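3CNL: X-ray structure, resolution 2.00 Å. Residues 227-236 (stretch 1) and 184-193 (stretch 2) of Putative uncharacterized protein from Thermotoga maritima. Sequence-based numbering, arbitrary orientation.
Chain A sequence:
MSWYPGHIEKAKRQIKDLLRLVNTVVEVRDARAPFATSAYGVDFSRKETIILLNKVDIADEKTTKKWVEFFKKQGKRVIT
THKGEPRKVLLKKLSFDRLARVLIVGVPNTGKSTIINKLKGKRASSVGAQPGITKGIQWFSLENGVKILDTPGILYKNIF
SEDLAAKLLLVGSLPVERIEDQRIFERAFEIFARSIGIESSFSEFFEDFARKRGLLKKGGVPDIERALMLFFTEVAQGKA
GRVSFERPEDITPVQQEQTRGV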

ATOM      1  N   ALA A 227      22.427  -1.665  -0.037  1.00 28.74           N
ATOM      2  CA  ALA A 227      21.987  -0.383  -0.575  1.00 27.52           C
ATOM      3  C   ALA A 227      20.568  -0.495  -1.135  1.00 26.28           C
ATOM      4  O   ALA A 227      19.732   0.370  -0.889  1.00 24.50           O
ATOM      5  CB  ALA A 227      22.951   0.124  -1.659  1.00 27.70           C
ATOM      6  N   LEU A 228      20.318  -1.563  -1.887  1.00 26.25           N
ATOM      7  CA  LEU A 228      18.985  -1.819  -2.442  1.00 26.53           C
ATOM      8  C   LEU A 228      17.932  -1.964  -1.351  1.00 26.93           C
ATOM      9  O   LEU A 228      16.893  -1.322  -1.410  1.00 26.57           O
ATOM     10  CB  LEU A 228      18.976  -3.058  -3.342  1.00 26.46           C
ATOM     11  CG  LEU A 228      19.754  -3.012  -4.660  1.00 26.60           C
ATOM     12  CD1 LEU A 228      20.098  -4.421  -5.131  1.00 28.35           C
ATOM     13  CD2 LEU A 228      18.994  -2.247  -5.738  1.00 28.49           C
ATOM     14  N   MET A 229      18.184  -2.827  -0.376  1.00 27.77           N
ATOM     15  CA  MET A 229      17.269  -2.997   0.758  1.00 29.12           C
ATOM     16  C   MET A 229      16.942  -1.669   1.433  1.00 28.03           C
ATOM     17  O   MET A 229      15.777  -1.331   1.626  1.00 28.08           O
ATOM     18  CB  MET A 229      17.885  -3.965   1.782  1.00 32.77           C
ATOM     19  CG  MET A 229      17.241  -3.944   3.168  1.00 33.16           C
ATOM     20  SD  MET A 229      15.650  -4.796   3.171  1.00 48.49           S
ATOM     21  CE  MET A 229      15.426  -5.179   4.918  1.00 34.93           C
ATOM     22  N   LEU A 230      17.979  -0.917   1.790  1.00 27.92           N
ATOM     23  CA  LEU A 230      17.820   0.360   2.477  1.00 27.09           C
ATOM     24  C   LEU A 230      17.177   1.414   1.589  1.00 26.46           C
ATOM     25  O   LEU A 230      16.328   2.180   2.048  1.00 25.99           O
ATOM     26  CB  LEU A 230      19.178   0.839   2.979  1.00 27.54           C
ATOM     27  CG  LEU A 230      19.391   2.184   3.687  1.00 28.66           C
ATOM     28  CD1 LEU A 230      18.478   2.402   4.890  1.00 30.74           C
ATOM     29  CD2 LEU A 230      20.866   2.265   4.112  1.00 28.77           C
ATOM     30  N   PHE A 231      17.591   1.472   0.322  1.00 25.53           N
ATOM     31  CA  PHE A 231      17.022   2.474  -0.589  1.00 24.78           C
ATOM     32  C   PHE A 231      15.510   2.292  -0.702  1.00 24.48           C
ATOM     33  O   PHE A 231      14.740   3.247  -0.508  1.00 24.01           O
ATOM     34  CB  PHE A 231      17.690   2.440  -1.981  1.00 24.34           C
ATOM     35  CG  PHE A 231      17.020   3.338  -2.983  1.00 23.69           C
ATOM     36  CD1 PHE A 231      17.129   4.713  -2.882  1.00 24.00           C
ATOM     37  CD2 PHE A 231      16.230   2.805  -3.988  1.00 24.83           C
ATOM     38  CE1 PHE A 231      16.468   5.542  -3.783  1.00 26.66           C
ATOM     39  CE2 PHE A 231      15.580   3.644  -4.917  1.00 24.41           C
ATOM     40  CZ  PHE A 231      15.701   4.989  -4.807  1.00 23.81           C
ATOM     41  N   PHE A 232      15.089   1.068  -0.993  1.00 24.60           N
ATOM     42  CA  PHE A 232      13.670   0.794  -1.228  1.00 25.48           C
ATOM     43  C   PHE A 232      12.835   0.867   0.032  1.00 25.65           C
ATOM     44  O   PHE A 232      11.653   1.205  -0.019  1.00 25.84           O
ATOM     45  CB  PHE A 232      13.455  -0.520  -2.011  1.00 25.59           C
ATOM     46  CG  PHE A 232      13.922  -0.431  -3.430  1.00 26.66           C
ATOM     47  CD1 PHE A 232      13.305   0.433  -4.321  1.00 27.42           C
ATOM     48  CD2 PHE A 232      15.016  -1.184  -3.880  1.00 28.77           C
ATOM     49  CE1 PHE A 232      13.772   0.556  -5.643  1.00 28.70           C
ATOM     50  CE2 PHE A 232      15.475  -1.068  -5.191  1.00 26.83           C
ATOM     51  CZ  PHE A 232      14.853  -0.206  -6.071  1.00 26.58           C
ATOM     52  N   THR A 233      13.470   0.619   1.168  1.00 26.36           N
ATOM     53  CA  THR A 233      12.831   0.818   2.470  1.00 27.31           C
ATOM     54  C   THR A 233      12.591   2.298   2.649  1.00 26.83           C
ATOM     55  O   THR A 233      11.495   2.708   3.013  1.00 27.56           O
ATOM     56  CB  THR A 233      13.711   0.272   3.603  1.00 27.56           C
ATOM     57  OG1 THR A 233      13.775  -1.149   3.459  1.00 28.95           O
ATOM     58  CG2 THR A 233      13.127   0.617   4.981  1.00 28.13           C
ATOM     59  N   GLU A 234      13.604   3.109   2.359  1.00 26.16           N
ATOM     60  CA  GLU A 234      13.440   4.548   2.372  1.00 25.58           C
ATOM     61  C   GLU A 234      12.395   5.091   1.378  1.00 24.58           C
ATOM     62  O   GLU A 234      11.599   5.967   1.728  1.00 24.50           O
ATOM     63  CB  GLU A 234      14.793   5.233   2.158  1.00 27.06           C
ATOM     64  CG  GLU A 234      15.670   5.174   3.409  1.00 28.20           C
ATOM     65  CD  GLU A 234      16.917   6.005   3.296  1.00 32.21           C
ATOM     66  OE1 GLU A 234      17.604   6.161   4.325  1.00 35.28           O
ATOM     67  OE2 GLU A 234      17.223   6.494   2.189  1.00 33.27           O
ATOM     68  N   VAL A 235      12.394   4.591   0.151  1.00 23.73           N
ATOM     69  CA  VAL A 235      11.358   4.982  -0.834  1.00 23.17           C
ATOM     70  C   VAL A 235       9.936   4.683  -0.313  1.00 23.21           C
ATOM     71  O   VAL A 235       9.027   5.528  -0.412  1.00 22.70           O
ATOM     72  CB  VAL A 235      11.567   4.301  -2.214  1.00 22.76           C
ATOM     73  CG1 VAL A 235      10.374   4.546  -3.110  1.00 22.45           C
ATOM     74  CG2 VAL A 235      12.833   4.843  -2.889  1.00 22.51           C
ATOM     75  N   ALA A 236       9.763   3.483   0.228  1.00 23.49           N
ATOM     76  CA  ALA A 236       8.474   2.987   0.722  1.00 24.44           C
ATOM     77  C   ALA A 236       7.926   3.865   1.856  1.00 25.58           C
ATOM     78  O   ALA A 236       6.709   4.034   1.995  1.00 25.45           O
ATOM     79  CB  ALA A 236       8.642   1.581   1.202  1.00 24.34           C
TER
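Stretch 2, residues 184-193: IFERAFEIFA

Helices that pack at a wide spacing must fill the gap with large side chains, and the pairing of residues 184-193 with residues 227-236 is a compact example. Stretch 2 is helical throughout, held by i to i+4 backbone hydrogen bonds such as Phe192 N to Ala188 O at 2.9 Å. Its axis runs broadly in the same direction as that of stretch 1, crossing at 41°, and comes no closer than 12.1 Å. At that distance the backbones stand well apart: the nearest CA atoms are 7.8 Å apart for Leu228 and Phe185, 8.8 Å for Phe232 and Ala188, and 8.5 Å for Val235 and Phe192. Aromatic rings from both helices occupy the space between.

The clearest fit of bump to hollow is at the middle of the contact. Ala188 points its CB toward stretch 1, and this small side chain leaves room for the Phe232 ring, whose CE1 lies 3.7 Å from Ala188 CB. Phe232 leaves its own backbone sideways, yet its m rotamer brings the ring end inward, so that CZ reaches to 4.1 Å from Phe189 N and CE2 to 4.0 Å from Phe185 CD1. Phe185 also offers a ring face to Leu228: CD1 of Leu228 sits 4.1 Å from the centroid of the Phe185 ring, only 15° off the normal, a CH-pi contact.

Farther along, Phe192 in its t rotamer receives the edge of Phe231 on its face. The planes stand at 86°, with Phe231 CZ 3.5 Å from Phe192 CE2, while Val235 CG2 adds a contact of 3.9 Å to Phe192 CE1. No hydrogen bond crosses between the helices; the 347 Å² buried is a matter of shape. The salt bridge from Arg187 NH1 to Glu190 OE2, 2.7 Å, stays within stretch 2, outside the contact.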

ATOM      1  N   ILE A 184      13.917  -6.848 -11.778  1.00 24.09           N
ATOM      2  CA  ILE A 184      12.886  -6.251 -10.944  1.00 23.14           C
ATOM      3  C   ILE A 184      13.419  -5.049 -10.156  1.00 22.33           C
ATOM      4  O   ILE A 184      12.727  -4.031 -10.057  1.00 21.51           O
ATOM      5  CB  ILE A 184      12.240  -7.307 -10.017  1.00 23.36           C
ATOM      6  CG1 ILE A 184      11.461  -8.308 -10.860  1.00 23.08           C
ATOM      7  CG2 ILE A 184      11.353  -6.624  -8.953  1.00 24.10           C
ATOM      8  CD1 ILE A 184      11.011  -9.572 -10.097  1.00 23.86           C
ATOM      9  N   PHE A 185      14.645  -5.150  -9.617  1.00 22.04           N
ATOM     10  CA  PHE A 185      15.305  -3.984  -9.021  1.00 21.42           C
ATOM     11  C   PHE A 185      15.525  -2.875 -10.020  1.00 20.75           C
ATOM     12  O   PHE A 185      15.275  -1.719  -9.717  1.00 20.87           O
ATOM     13  CB  PHE A 185      16.649  -4.325  -8.362  1.00 22.32           C
ATOM     14  CG  PHE A 185      16.544  -5.263  -7.201  1.00 22.70           C
ATOM     15  CD1 PHE A 185      15.714  -4.970  -6.119  1.00 24.77           C
ATOM     16  CD2 PHE A 185      17.297  -6.438  -7.177  1.00 25.48           C
ATOM     17  CE1 PHE A 185      15.626  -5.836  -5.039  1.00 24.50           C
ATOM     18  CE2 PHE A 185      17.234  -7.323  -6.086  1.00 25.29           C
ATOM     19  CZ  PHE A 185      16.381  -7.024  -5.023  1.00 24.74           C
ATOM     20  N   GLU A 186      16.007  -3.224 -11.206  1.00 20.36           N
ATOM     21  CA  GLU A 186      16.191  -2.245 -12.274  1.00 19.98           C
ATOM     22  C   GLU A 186      14.884  -1.541 -12.683  1.00 19.89           C
ATOM     23  O   GLU A 186      14.865  -0.304 -12.826  1.00 20.00           O
ATOM     24  CB  GLU A 186      16.889  -2.891 -13.464  1.00 20.78           C
ATOM     25  CG  GLU A 186      18.304  -3.336 -13.108  1.00 22.61           C
ATOM     26  CD  GLU A 186      18.992  -4.142 -14.187  1.00 27.12           C
ATOM     27  OE1 GLU A 186      20.236  -4.174 -14.165  1.00 30.56           O
ATOM     28  OE2 GLU A 186      18.321  -4.776 -15.031  1.00 24.02           O
ATOM     29  N   ARG A 187      13.807  -2.313 -12.855  1.00 19.68           N
ATOM     30  CA  ARG A 187      12.466  -1.780 -13.161  1.00 20.71           C
ATOM     31  C   ARG A 187      12.010  -0.786 -12.092  1.00 19.58           C
ATOM     32  O   ARG A 187      11.529   0.299 -12.393  1.00 19.39           O
ATOM     33  CB  ARG A 187      11.450  -2.929 -13.168  1.00 21.33           C
ATOM     34  CG  ARG A 187      10.361  -2.911 -14.238  1.00 27.18           C
ATOM     35  CD  ARG A 187       9.293  -1.854 -14.182  1.00 32.65           C
ATOM     36  NE  ARG A 187       9.576  -0.797 -15.146  1.00 36.56           N
ATOM     37  CZ  ARG A 187       8.734   0.141 -15.578  1.00 36.31           C
ATOM     38  NH1 ARG A 187       9.185   1.058 -16.420  1.00 35.95           N
ATOM     39  NH2 ARG A 187       7.465   0.191 -15.188  1.00 40.26           N
ATOM     40  N   ALA A 188      12.107  -1.200 -10.842  1.00 19.65           N
ATOM     41  CA  ALA A 188      11.741  -0.338  -9.709  1.00 20.57           C
ATOM     42  C   ALA A 188      12.546   0.952  -9.716  1.00 20.83           C
ATOM     43  O   ALA A 188      11.994   2.025  -9.492  1.00 21.74           O
ATOM     44  CB  ALA A 188      11.956  -1.075  -8.391  1.00 19.65           C
ATOM     45  N   PHE A 189      13.853   0.852  -9.936  1.00 20.96           N
ATOM     46  CA  PHE A 189      14.683   2.064 -10.021  1.00 21.44           C
ATOM     47  C   PHE A 189      14.243   2.942 -11.209  1.00 21.77           C
ATOM     48  O   PHE A 189      14.100   4.148 -11.064  1.00 21.18           O
ATOM     49  CB  PHE A 189      16.194   1.731 -10.098  1.00 21.41           C
ATOM     50  CG  PHE A 189      17.064   2.950 -10.171  1.00 21.74           C
ATOM     51  CD1 PHE A 189      17.174   3.802  -9.073  1.00 23.25           C
ATOM     52  CD2 PHE A 189      17.735   3.277 -11.342  1.00 21.99           C
ATOM     53  CE1 PHE A 189      17.962   4.966  -9.146  1.00 24.78           C
ATOM     54  CE2 PHE A 189      18.521   4.430 -11.420  1.00 23.10           C
ATOM     55  CZ  PHE A 189      18.637   5.264 -10.324  1.00 22.33           C
ATOM     56  N   GLU A 190      13.989   2.327 -12.361  1.00 22.33           N
ATOM     57  CA  GLU A 190      13.498   3.058 -13.541  1.00 25.39           C
ATOM     58  C   GLU A 190      12.216   3.855 -13.225  1.00 24.09           C
ATOM     59  O   GLU A 190      12.098   5.039 -13.559  1.00 23.60           O
ATOM     60  CB  GLU A 190      13.255   2.075 -14.695  1.00 24.33           C
ATOM     61  CG  GLU A 190      12.768   2.701 -15.988  1.00 28.35           C
ATOM     62  CD  GLU A 190      12.679   1.674 -17.106  1.00 27.96           C
ATOM     63  OE1 GLU A 190      13.488   1.766 -18.053  1.00 37.24           O
ATOM     64  OE2 GLU A 190      11.838   0.753 -17.027  1.00 33.54           O
ATOM     65  N   ILE A 191      11.270   3.203 -12.567  1.00 23.71           N
ATOM     66  CA  ILE A 191      10.016   3.847 -12.165  1.00 24.19           C
ATOM     67  C   ILE A 191      10.294   4.996 -11.218  1.00 24.77           C
ATOM     68  O   ILE A 191       9.780   6.107 -11.417  1.00 25.01           O
ATOM     69  CB  ILE A 191       9.020   2.842 -11.521  1.00 24.08           C
ATOM     70  CG1 ILE A 191       8.603   1.776 -12.527  1.00 22.95           C
ATOM     71  CG2 ILE A 191       7.761   3.577 -10.961  1.00 24.83           C
ATOM     72  CD1 ILE A 191       8.001   0.546 -11.861  1.00 21.96           C
ATOM     73  N   PHE A 192      11.142   4.743 -10.217  1.00 25.29           N
ATOM     74  CA  PHE A 192      11.555   5.787  -9.304  1.00 26.01           C
ATOM     75  C   PHE A 192      12.211   6.962 -10.053  1.00 27.30           C
ATOM     76  O   PHE A 192      11.799   8.125  -9.909  1.00 27.20           O
ATOM     77  CB  PHE A 192      12.502   5.233  -8.227  1.00 25.13           C
ATOM     78  CG  PHE A 192      13.023   6.288  -7.312  1.00 25.71           C
ATOM     79  CD1 PHE A 192      12.211   6.801  -6.307  1.00 24.38           C
ATOM     80  CD2 PHE A 192      14.310   6.818  -7.486  1.00 25.85           C
ATOM     81  CE1 PHE A 192      12.675   7.800  -5.471  1.00 25.50           C
ATOM     82  CE2 PHE A 192      14.784   7.826  -6.650  1.00 25.30           C
ATOM     83  CZ  PHE A 192      13.971   8.313  -5.645  1.00 24.60           C
ATOM     84  N   ALA A 193      13.220   6.638 -10.850  1.00 28.64           N
ATOM     85  CA  ALA A 193      14.030   7.626 -11.539  1.00 30.81           C
ATOM     86  C   ALA A 193      13.153   8.503 -12.403  1.00 32.63           C
ATOM     87  O   ALA A 193      13.265   9.728 -12.346  1.00 33.15           O
ATOM     88  CB  ALA A 193      15.086   6.947 -12.382  1.00 30.78           C
TER